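Local coordinates for Card1 endonuclease domain-containing protein (Vibrio cholerae, PDB 1XMX) that is of unknown function but carries a Card1-like endonuclease domain of the PDDEXK clan and may bind nucleic acid, at residues 109-123 with 127-140. Numbering follows the deposited sequence.
With FMT (formic acid), chain E.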
ATOM      1  N   ARG A 109     -25.258 -23.506   4.110  1.00 22.40           N
ATOM      2  CA  ARG A 109     -24.968 -24.699   4.863  1.00 24.51           C
ATOM      3  C   ARG A 109     -26.055 -25.804   4.650  1.00 25.05           C
ATOM      4  O   ARG A 109     -25.739 -26.997   4.543  1.00 25.84           O
ATOM      5  CB  ARG A 109     -24.756 -24.360   6.347  1.00 24.90           C
ATOM      6  CG  ARG A 109     -24.603 -25.572   7.217  1.00 27.42           C
ATOM      7  CD  ARG A 109     -23.264 -26.299   6.954  1.00 28.73           C
ATOM      8  NE  ARG A 109     -23.127 -27.413   7.892  1.00 29.98           N
ATOM      9  CZ  ARG A 109     -23.734 -28.580   7.762  1.00 29.85           C
ATOM     10  NH1 ARG A 109     -24.518 -28.826   6.722  1.00 32.24           N
ATOM     11  NH2 ARG A 109     -23.572 -29.490   8.686  1.00 29.78           N
ATOM     12  N   SER A 110     -27.315 -25.414   4.512  1.00 24.42           N
ATOM     13  CA  SER A 110     -28.363 -26.419   4.290  1.00 24.74           C
ATOM     14  C   SER A 110     -28.263 -27.129   2.941  1.00 24.68           C
ATOM     15  O   SER A 110     -28.728 -28.232   2.800  1.00 23.05           O
ATOM     16  CB  SER A 110     -29.770 -25.854   4.469  1.00 24.06           C
ATOM     17  OG  SER A 110     -30.047 -24.939   3.441  1.00 24.53           O
ATOM     18  N   TYR A 111     -27.644 -26.474   1.968  1.00 25.59           N
ATOM     19  CA  TYR A 111     -27.333 -27.045   0.672  1.00 23.97           C
ATOM     20  C   TYR A 111     -26.024 -27.844   0.671  1.00 23.83           C
ATOM     21  O   TYR A 111     -25.618 -28.363  -0.365  1.00 23.00           O
ATOM     22  CB  TYR A 111     -27.257 -25.910  -0.358  1.00 25.71           C
ATOM     23  CG  TYR A 111     -28.629 -25.424  -0.787  1.00 26.94           C
ATOM     24  CD1 TYR A 111     -29.302 -26.058  -1.824  1.00 26.17           C
ATOM     25  CD2 TYR A 111     -29.272 -24.368  -0.124  1.00 26.23           C
ATOM     26  CE1 TYR A 111     -30.557 -25.651  -2.223  1.00 27.17           C
ATOM     27  CE2 TYR A 111     -30.536 -23.959  -0.511  1.00 27.01           C
ATOM     28  CZ  TYR A 111     -31.167 -24.619  -1.580  1.00 27.56           C
ATOM     29  OH  TYR A 111     -32.419 -24.264  -2.003  1.00 28.74           O
ATOM     30  N   HIS A 112     -25.339 -27.934   1.806  1.00 24.09           N
ATOM     31  CA  HIS A 112     -24.074 -28.677   1.845  1.00 26.48           C
ATOM     32  C   HIS A 112     -22.975 -28.084   0.958  1.00 25.37           C
ATOM     33  O   HIS A 112     -22.081 -28.801   0.507  1.00 24.87           O
ATOM     34  CB  HIS A 112     -24.299 -30.142   1.455  1.00 31.02           C
ATOM     35  CG  HIS A 112     -25.238 -30.842   2.370  1.00 35.32           C
ATOM     36  ND1 HIS A 112     -25.287 -30.559   3.718  1.00 37.89           N
ATOM     37  CD2 HIS A 112     -26.207 -31.761   2.137  1.00 37.80           C
ATOM     38  CE1 HIS A 112     -26.234 -31.292   4.284  1.00 38.35           C
ATOM     39  NE2 HIS A 112     -26.805 -32.031   3.348  1.00 39.06           N
ATOM     40  N   TRP A 113     -23.032 -26.779   0.715  1.00 22.36           N
ATOM     41  CA  TRP A 113     -22.018 -26.158  -0.081  1.00 22.11           C
ATOM     42  C   TRP A 113     -20.895 -25.781   0.855  1.00 20.64           C
ATOM     43  O   TRP A 113     -21.154 -25.440   1.987  1.00 22.38           O
ATOM     44  CB  TRP A 113     -22.576 -24.929  -0.782  1.00 21.88           C
ATOM     45  CG  TRP A 113     -23.444 -25.299  -1.938  1.00 22.37           C
ATOM     46  CD1 TRP A 113     -23.311 -26.414  -2.773  1.00 23.32           C
ATOM     47  CD2 TRP A 113     -24.602 -24.595  -2.403  1.00 21.97           C
ATOM     48  NE1 TRP A 113     -24.324 -26.410  -3.718  1.00 22.83           N
ATOM     49  CE2 TRP A 113     -25.105 -25.291  -3.522  1.00 22.52           C
ATOM     50  CE3 TRP A 113     -25.243 -23.421  -2.003  1.00 23.45           C
ATOM     51  CZ2 TRP A 113     -26.210 -24.850  -4.221  1.00 21.27           C
ATOM     52  CZ3 TRP A 113     -26.371 -23.008  -2.702  1.00 22.36           C
ATOM     53  CH2 TRP A 113     -26.834 -23.721  -3.787  1.00 22.59           C
ATOM     54  N   PRO A 114     -19.638 -25.959   0.418  1.00 19.91           N
ATOM     55  CA  PRO A 114     -18.478 -25.628   1.252  1.00 18.41           C
ATOM     56  C   PRO A 114     -18.424 -24.168   1.605  1.00 18.44           C
ATOM     57  O   PRO A 114     -18.860 -23.285   0.823  1.00 18.19           O
ATOM     58  CB  PRO A 114     -17.250 -26.046   0.413  1.00 18.42           C
ATOM     59  CG  PRO A 114     -17.783 -26.932  -0.713  1.00 21.03           C
ATOM     60  CD  PRO A 114     -19.277 -26.584  -0.874  1.00 20.43           C
ATOM     61  N   ILE A 115     -17.881 -23.908   2.792  1.00 18.19           N
ATOM     62  CA  ILE A 115     -17.837 -22.542   3.323  1.00 15.41           C
ATOM     63  C   ILE A 115     -16.453 -22.287   3.893  1.00 14.95           C
ATOM     64  O   ILE A 115     -15.952 -23.103   4.665  1.00 16.16           O
ATOM     65  CB  ILE A 115     -18.896 -22.315   4.473  1.00 15.42           C
ATOM     66  CG1 ILE A 115     -20.349 -22.546   3.970  1.00 14.03           C
ATOM     67  CG2 ILE A 115     -18.769 -20.879   4.993  1.00 11.81           C
ATOM     68  CD1 ILE A 115     -21.356 -22.877   5.082  1.00 14.56           C
ATOM     69  N   PHE A 116     -15.838 -21.169   3.532  1.00 14.94           N
ATOM     70  CA  PHE A 116     -14.513 -20.853   4.034  1.00 14.73           C
ATOM     71  C   PHE A 116     -14.445 -19.392   4.409  1.00 15.81           C
ATOM     72  O   PHE A 116     -15.300 -18.596   3.975  1.00 17.10           O
ATOM     73  CB  PHE A 116     -13.443 -21.173   2.981  1.00 15.02           C
ATOM     74  CG  PHE A 116     -13.475 -20.250   1.772  1.00 17.08           C
ATOM     75  CD1 PHE A 116     -12.869 -18.985   1.818  1.00 18.29           C
ATOM     76  CD2 PHE A 116     -14.102 -20.631   0.607  1.00 17.21           C
ATOM     77  CE1 PHE A 116     -12.862 -18.134   0.733  1.00 17.40           C
ATOM     78  CE2 PHE A 116     -14.097 -19.780  -0.502  1.00 18.12           C
ATOM     79  CZ  PHE A 116     -13.450 -18.536  -0.453  1.00 16.21           C
ATOM     80  N   VAL A 117     -13.422 -19.054   5.214  1.00 16.53           N
ATOM     81  CA  VAL A 117     -13.086 -17.700   5.642  1.00 15.59           C
ATOM     82  C   VAL A 117     -11.582 -17.493   5.520  1.00 15.43           C
ATOM     83  O   VAL A 117     -10.810 -18.360   5.883  1.00 13.66           O
ATOM     84  CB  VAL A 117     -13.493 -17.418   7.104  1.00 16.97           C
ATOM     85  CG1 VAL A 117     -12.942 -16.069   7.551  1.00 15.05           C
ATOM     86  CG2 VAL A 117     -15.036 -17.355   7.254  1.00 16.80           C
ATOM     87  N   VAL A 118     -11.187 -16.346   4.972  1.00 16.42           N
ATOM     88  CA  VAL A 118      -9.785 -15.848   5.046  1.00 15.76           C
ATOM     89  C   VAL A 118      -9.609 -15.038   6.324  1.00 16.63           C
ATOM     90  O   VAL A 118     -10.184 -13.965   6.507  1.00 16.24           O
ATOM     91  CB  VAL A 118      -9.488 -14.922   3.898  1.00 13.65           C
ATOM     92  CG1 VAL A 118      -7.974 -14.498   3.936  1.00 15.69           C
ATOM     93  CG2 VAL A 118      -9.874 -15.598   2.565  1.00 12.65           C
ATOM     94  N   GLU A 119      -8.848 -15.595   7.239  1.00 18.69           N
ATOM     95  CA  GLU A 119      -8.588 -14.918   8.452  1.00 20.72           C
ATOM     96  C   GLU A 119      -7.701 -13.693   8.080  1.00 20.74           C
ATOM     97  O   GLU A 119      -6.674 -13.831   7.394  1.00 21.17           O
ATOM     98  CB  GLU A 119      -7.916 -15.906   9.419  1.00 20.06           C
ATOM     99  CG  GLU A 119      -7.955 -15.430  10.859  1.00 21.68           C
ATOM    100  CD  GLU A 119      -6.854 -14.437  11.215  1.00 20.97           C
ATOM    101  OE1 GLU A 119      -5.673 -14.831  11.022  1.00 21.01           O
ATOM    102  OE2 GLU A 119      -7.164 -13.343  11.809  1.00 18.39           O
ATOM    103  N   PRO A 120      -8.135 -12.486   8.456  1.00 19.42           N
ATOM    104  CA  PRO A 120      -7.483 -11.337   7.848  1.00 20.31           C
ATOM    105  C   PRO A 120      -6.033 -11.161   8.368  1.00 21.69           C
ATOM    106  O   PRO A 120      -5.186 -10.635   7.656  1.00 24.09           O
ATOM    107  CB  PRO A 120      -8.398 -10.141   8.274  1.00 19.77           C
ATOM    108  CG  PRO A 120      -9.038 -10.616   9.628  1.00 16.97           C
ATOM    109  CD  PRO A 120      -9.226 -12.115   9.390  1.00 17.38           C
ATOM    110  N   ASN A 121      -5.747 -11.591   9.588  1.00 20.88           N
ATOM    111  CA  ASN A 121      -4.395 -11.439  10.127  1.00 21.07           C
ATOM    112  C   ASN A 121      -3.378 -12.433   9.524  1.00 19.99           C
ATOM    113  O   ASN A 121      -2.293 -12.028   9.029  1.00 18.52           O
ATOM    114  CB  ASN A 121      -4.469 -11.394  11.672  1.00 23.12           C
ATOM    115  CG  ASN A 121      -5.451 -10.276  12.159  1.00 26.56           C
ATOM    116  OD1 ASN A 121      -5.129  -9.082  12.157  1.00 25.36           O
ATOM    117  ND2 ASN A 121      -6.674 -10.670  12.479  1.00 29.15           N
ATOM    118  N   SER A 122      -3.753 -13.708   9.459  1.00 16.29           N
ATOM    119  CA  SER A 122      -2.798 -14.732   9.030  1.00 16.92           C
ATOM    120  C   SER A 122      -2.748 -14.788   7.532  1.00 15.64           C
ATOM    121  O   SER A 122      -1.691 -15.139   6.946  1.00 19.19           O
ATOM    122  CB  SER A 122      -3.178 -16.084   9.605  1.00 16.73           C
ATOM    123  OG  SER A 122      -4.470 -16.424   9.137  1.00 15.86           O
ATOM    124  N   ASP A 123      -3.862 -14.375   6.932  1.00 14.83           N
ATOM    125  CA  ASP A 123      -4.223 -14.576   5.514  1.00 14.04           C
ATOM    126  C   ASP A 123      -4.483 -16.046   5.141  1.00 14.10           C
ATOM    127  O   ASP A 123      -4.443 -16.388   3.974  1.00 13.38           O
ATOM    128  CB  ASP A 123      -3.222 -13.858   4.532  1.00 15.80           C
ATOM    129  CG  ASP A 123      -3.865 -13.438   3.218  1.00 16.74           C
ATOM    130  OD1 ASP A 123      -5.064 -12.926   3.142  1.00 21.42           O
ATOM    131  OD2 ASP A 123      -3.203 -13.587   2.205  1.00 14.29           O
ATOM    132  N   TRP A 127     -11.340 -23.583   6.137  1.00 15.45           N
ATOM    133  CA  TRP A 127     -12.592 -24.253   5.769  1.00 18.31           C
ATOM    134  C   TRP A 127     -13.462 -24.470   6.968  1.00 18.45           C
ATOM    135  O   TRP A 127     -13.084 -25.219   7.872  1.00 20.41           O
ATOM    136  CB  TRP A 127     -12.288 -25.587   5.124  1.00 17.49           C
ATOM    137  CG  TRP A 127     -11.632 -25.383   3.841  1.00 18.08           C
ATOM    138  CD1 TRP A 127     -10.275 -25.444   3.565  1.00 16.89           C
ATOM    139  CD2 TRP A 127     -12.269 -24.995   2.628  1.00 18.92           C
ATOM    140  NE1 TRP A 127     -10.051 -25.163   2.242  1.00 15.20           N
ATOM    141  CE2 TRP A 127     -11.247 -24.902   1.631  1.00 17.41           C
ATOM    142  CE3 TRP A 127     -13.608 -24.789   2.259  1.00 18.42           C
ATOM    143  CZ2 TRP A 127     -11.519 -24.578   0.318  1.00 17.60           C
ATOM    144  CZ3 TRP A 127     -13.877 -24.457   0.946  1.00 17.55           C
ATOM    145  CH2 TRP A 127     -12.827 -24.349  -0.010  1.00 18.49           C
ATOM    146  N   LEU A 128     -14.602 -23.786   6.995  1.00 19.07           N
ATOM    147  CA  LEU A 128     -15.549 -23.898   8.106  1.00 20.72           C
ATOM    148  C   LEU A 128     -16.397 -25.127   7.891  1.00 21.54           C
ATOM    149  O   LEU A 128     -16.790 -25.794   8.825  1.00 22.37           O
ATOM    150  CB  LEU A 128     -16.414 -22.639   8.218  1.00 21.30           C
ATOM    151  CG  LEU A 128     -15.415 -21.837   9.058  1.00 24.19           C
ATOM    152  CD1 LEU A 128     -15.009 -20.557   8.372  1.00 24.67           C
ATOM    153  CD2 LEU A 128     -15.675 -21.706  10.574  1.00 22.47           C
ATOM    154  N   TYR A 129     -16.612 -25.449   6.631  1.00 23.46           N
ATOM    155  CA  TYR A 129     -17.420 -26.577   6.275  1.00 25.06           C
ATOM    156  C   TYR A 129     -17.009 -27.008   4.855  1.00 24.84           C
ATOM    157  O   TYR A 129     -16.944 -26.174   3.949  1.00 22.80           O
ATOM    158  CB  TYR A 129     -18.932 -26.221   6.374  1.00 28.24           C
ATOM    159  CG  TYR A 129     -19.759 -27.366   5.854  1.00 28.95           C
ATOM    160  CD1 TYR A 129     -19.850 -28.551   6.571  1.00 28.79           C
ATOM    161  CD2 TYR A 129     -20.366 -27.288   4.618  1.00 29.21           C
ATOM    162  CE1 TYR A 129     -20.560 -29.653   6.063  1.00 30.96           C
ATOM    163  CE2 TYR A 129     -21.069 -28.347   4.103  1.00 30.76           C
ATOM    164  CZ  TYR A 129     -21.164 -29.532   4.822  1.00 30.60           C
ATOM    165  OH  TYR A 129     -21.892 -30.572   4.306  1.00 31.92           O
ATOM    166  N   PRO A 130     -16.633 -28.292   4.676  1.00 27.10           N
ATOM    167  CA  PRO A 130     -16.404 -29.342   5.733  1.00 28.25           C
ATOM    168  C   PRO A 130     -15.054 -29.107   6.449  1.00 28.41           C
ATOM    169  O   PRO A 130     -14.082 -28.738   5.777  1.00 27.14           O
ATOM    170  CB  PRO A 130     -16.364 -30.637   4.920  1.00 27.74           C
ATOM    171  CG  PRO A 130     -15.803 -30.191   3.579  1.00 27.92           C
ATOM    172  CD  PRO A 130     -16.356 -28.802   3.320  1.00 26.51           C
ATOM    173  N   GLU A 131     -14.983 -29.269   7.783  1.00 29.22           N
ATOM    174  CA  GLU A 131     -13.701 -28.978   8.466  1.00 30.32           C
ATOM    175  C   GLU A 131     -12.585 -29.892   7.919  1.00 30.26           C
ATOM    176  O   GLU A 131     -11.423 -29.599   8.122  1.00 28.66           O
ATOM    177  CB  GLU A 131     -13.739 -29.067  10.017  1.00 31.10           C
ATOM    178  CG  GLU A 131     -14.428 -27.913  10.830  1.00 30.66           C
ATOM    179  CD  GLU A 131     -13.657 -26.531  10.861  1.00 31.26           C
ATOM    180  OE1 GLU A 131     -12.425 -26.488  10.664  1.00 34.48           O
ATOM    181  OE2 GLU A 131     -14.282 -25.482  11.100  1.00 26.78           O
ATOM    182  N   GLY A 132     -12.940 -30.993   7.245  1.00 29.15           N
ATOM    183  CA  GLY A 132     -11.931 -31.901   6.685  1.00 28.50           C
ATOM    184  C   GLY A 132     -11.039 -31.335   5.584  1.00 29.12           C
ATOM    185  O   GLY A 132      -9.930 -31.862   5.339  1.00 30.92           O
ATOM    186  N   ASN A 133     -11.499 -30.288   4.893  1.00 27.85           N
ATOM    187  CA  ASN A 133     -10.720 -29.666   3.827  1.00 27.36           C
ATOM    188  C   ASN A 133      -9.452 -29.040   4.427  1.00 26.95           C
ATOM    189  O   ASN A 133      -9.414 -28.679   5.595  1.00 26.36           O
ATOM    190  CB  ASN A 133     -11.533 -28.560   3.155  1.00 29.05           C
ATOM    191  CG  ASN A 133     -12.440 -29.053   2.021  1.00 30.38           C
ATOM    192  OD1 ASN A 133     -12.457 -30.246   1.674  1.00 29.76           O
ATOM    193  ND2 ASN A 133     -13.196 -28.105   1.421  1.00 29.08           N
ATOM    194  N   ASN A 134      -8.404 -28.900   3.632  1.00 27.04           N
ATOM    195  CA  ASN A 134      -7.160 -28.331   4.166  1.00 27.58           C
ATOM    196  C   ASN A 134      -6.957 -26.831   3.969  1.00 24.77           C
ATOM    197  O   ASN A 134      -6.980 -26.361   2.859  1.00 25.22           O
ATOM    198  CB  ASN A 134      -5.975 -29.140   3.650  1.00 28.96           C
ATOM    199  CG  ASN A 134      -6.176 -30.610   3.899  1.00 32.74           C
ATOM    200  OD1 ASN A 134      -6.084 -31.081   5.038  1.00 34.33           O
ATOM    201  ND2 ASN A 134      -6.524 -31.345   2.844  1.00 34.31           N
ATOM    202  N   ASP A 135      -6.707 -26.113   5.057  1.00 23.31           N
ATOM    203  CA  ASP A 135      -6.518 -24.661   5.007  1.00 22.86           C
ATOM    204  C   ASP A 135      -5.243 -24.398   4.240  1.00 21.72           C
ATOM    205  O   ASP A 135      -4.287 -25.170   4.331  1.00 19.16           O
ATOM    206  CB  ASP A 135      -6.405 -24.043   6.418  1.00 22.96           C
ATOM    207  CG  ASP A 135      -7.580 -24.397   7.314  1.00 24.40           C
ATOM    208  OD1 ASP A 135      -8.563 -25.001   6.830  1.00 24.93           O
ATOM    209  OD2 ASP A 135      -7.518 -24.096   8.520  1.00 24.37           O
ATOM    210  N   THR A 136      -5.223 -23.300   3.504  1.00 19.46           N
ATOM    211  CA  THR A 136      -4.028 -22.933   2.757  1.00 20.16           C
ATOM    212  C   THR A 136      -3.785 -21.434   2.963  1.00 18.65           C
ATOM    213  O   THR A 136      -4.685 -20.676   3.361  1.00 20.33           O
ATOM    214  CB  THR A 136      -4.191 -23.237   1.235  1.00 19.75           C
ATOM    215  OG1 THR A 136      -5.358 -22.597   0.752  1.00 20.66           O
ATOM    216  CG2 THR A 136      -4.408 -24.711   0.985  1.00 20.83           C
ATOM    217  N   GLN A 137      -2.582 -20.998   2.655  1.00 17.04           N
ATOM    218  CA  GLN A 137      -2.236 -19.600   2.802  1.00 15.89           C
ATOM    219  C   GLN A 137      -2.645 -18.960   1.461  1.00 15.65           C
ATOM    220  O   GLN A 137      -2.276 -19.425   0.427  1.00 16.82           O
ATOM    221  CB  GLN A 137      -0.723 -19.522   3.071  1.00 15.74           C
ATOM    222  CG  GLN A 137      -0.069 -18.181   2.896  1.00 16.55           C
ATOM    223  CD  GLN A 137      -0.717 -17.104   3.755  1.00 13.30           C
ATOM    224  OE1 GLN A 137      -1.001 -16.012   3.273  1.00 17.35           O
ATOM    225  NE2 GLN A 137      -0.917 -17.409   5.038  1.00 12.56           N
ATOM    226  N   VAL A 138      -3.460 -17.923   1.454  1.00 15.90           N
ATOM    227  CA  VAL A 138      -3.834 -17.316   0.171  1.00 14.92           C
ATOM    228  C   VAL A 138      -2.637 -16.742  -0.564  1.00 16.97           C
ATOM    229  O   VAL A 138      -1.807 -16.088   0.047  1.00 17.59           O
ATOM    230  CB  VAL A 138      -4.871 -16.232   0.385  1.00 16.59           C
ATOM    231  CG1 VAL A 138      -5.230 -15.562  -0.974  1.00 12.09           C
ATOM    232  CG2 VAL A 138      -6.140 -16.874   1.078  1.00 11.68           C
ATOM    233  N   GLN A 139      -2.518 -16.985  -1.875  1.00 16.35           N
ATOM    234  CA  GLN A 139      -1.326 -16.495  -2.569  1.00 16.94           C
ATOM    235  C   GLN A 139      -1.405 -14.980  -2.592  1.00 17.66           C
ATOM    236  O   GLN A 139      -2.493 -14.423  -2.405  1.00 18.05           O
ATOM    237  CB  GLN A 139      -1.286 -17.023  -4.001  1.00 16.83           C
ATOM    238  CG  GLN A 139      -1.086 -18.526  -4.055  1.00 17.18           C
ATOM    239  CD  GLN A 139      -0.918 -19.020  -5.459  1.00 17.93           C
ATOM    240  OE1 GLN A 139      -1.266 -18.336  -6.412  1.00 18.71           O
ATOM    241  NE2 GLN A 139      -0.336 -20.194  -5.600  1.00 17.41           N
ATOM    242  N   ASP A 140      -0.282 -14.339  -2.923  1.00 16.15           N
ATOM    243  CA  ASP A 140      -0.100 -12.906  -2.870  1.00 16.30           C
ATOM    244  C   ASP A 140      -0.011 -12.369  -4.284  1.00 17.31           C
ATOM    245  O   ASP A 140       1.057 -12.325  -4.858  1.00 16.44           O
ATOM    246  CB  ASP A 140       1.186 -12.612  -2.082  1.00 15.90           C
ATOM    247  CG  ASP A 140       1.082 -13.084  -0.621  1.00 15.34           C
ATOM    248  OD1 ASP A 140      -0.036 -12.950  -0.133  1.00 14.58           O
ATOM    249  OD2 ASP A 140       2.063 -13.604  -0.001  1.00 13.33           O
TER
HETATM  250  C   FMT E 403      -5.663 -28.282   7.345  1.00 44.66           C
HETATM  251  O1  FMT E 403      -6.692 -27.677   7.748  1.00 42.32           O
HETATM  252  O2  FMT E 403      -5.433 -29.514   7.374  1.00 44.67           O
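In both R109 and Y129 CG lies anti to the backbone N, and the R109 chain bends at chi2, which helps lay its guanidinium on the Y129 ring. The guanidinium lies flat over one face of that ring, with R109 CZ 4.1 Å from the ring centroid, a cation-pi stack. R109 CD adds a CH-pi contact over the same face. At the ring edge, near its plane, W113 O sits 3.3 Å from Y129 CD2. R109 is in the last turn of helix 98-110, which closes with a Schellman motif at H112; Y129 packs against this end.

F116 has its CG between the backbone N and the carbonyl carbon (chi1 69°). Its CB lies over the six-membered ring of W127, and its ring turns an edge to the same indole in a T-shaped pair, planes at 68°. N133 ND2 lies over the opposite indole face, toward its rim. P114 CB touches W127 CZ3 at 3.8 Å.

The backbones join through a classic beta bulge. I115 O accepts from both L128 N (2.8 Å) and Y129 N (3.1 Å), and I115 N donates to Y129 O at 2.7 Å. The extra residue shifts the register by one before F116 pairs with W127. Farther along, V138 N donates to D123 O at 3.1 Å, while D123 OD2 is hydrogen-bonded to N302 ND2.

Strands 115-118 and 124-129 form an antiparallel hairpin. Strand 88-92 runs parallel to 115-118 on its other side, and strand 136-137 follows 124-129 at one edge of this mixed sheet. I115 and F116 also touch strand 88-92, and W113 reaches helix 68-85.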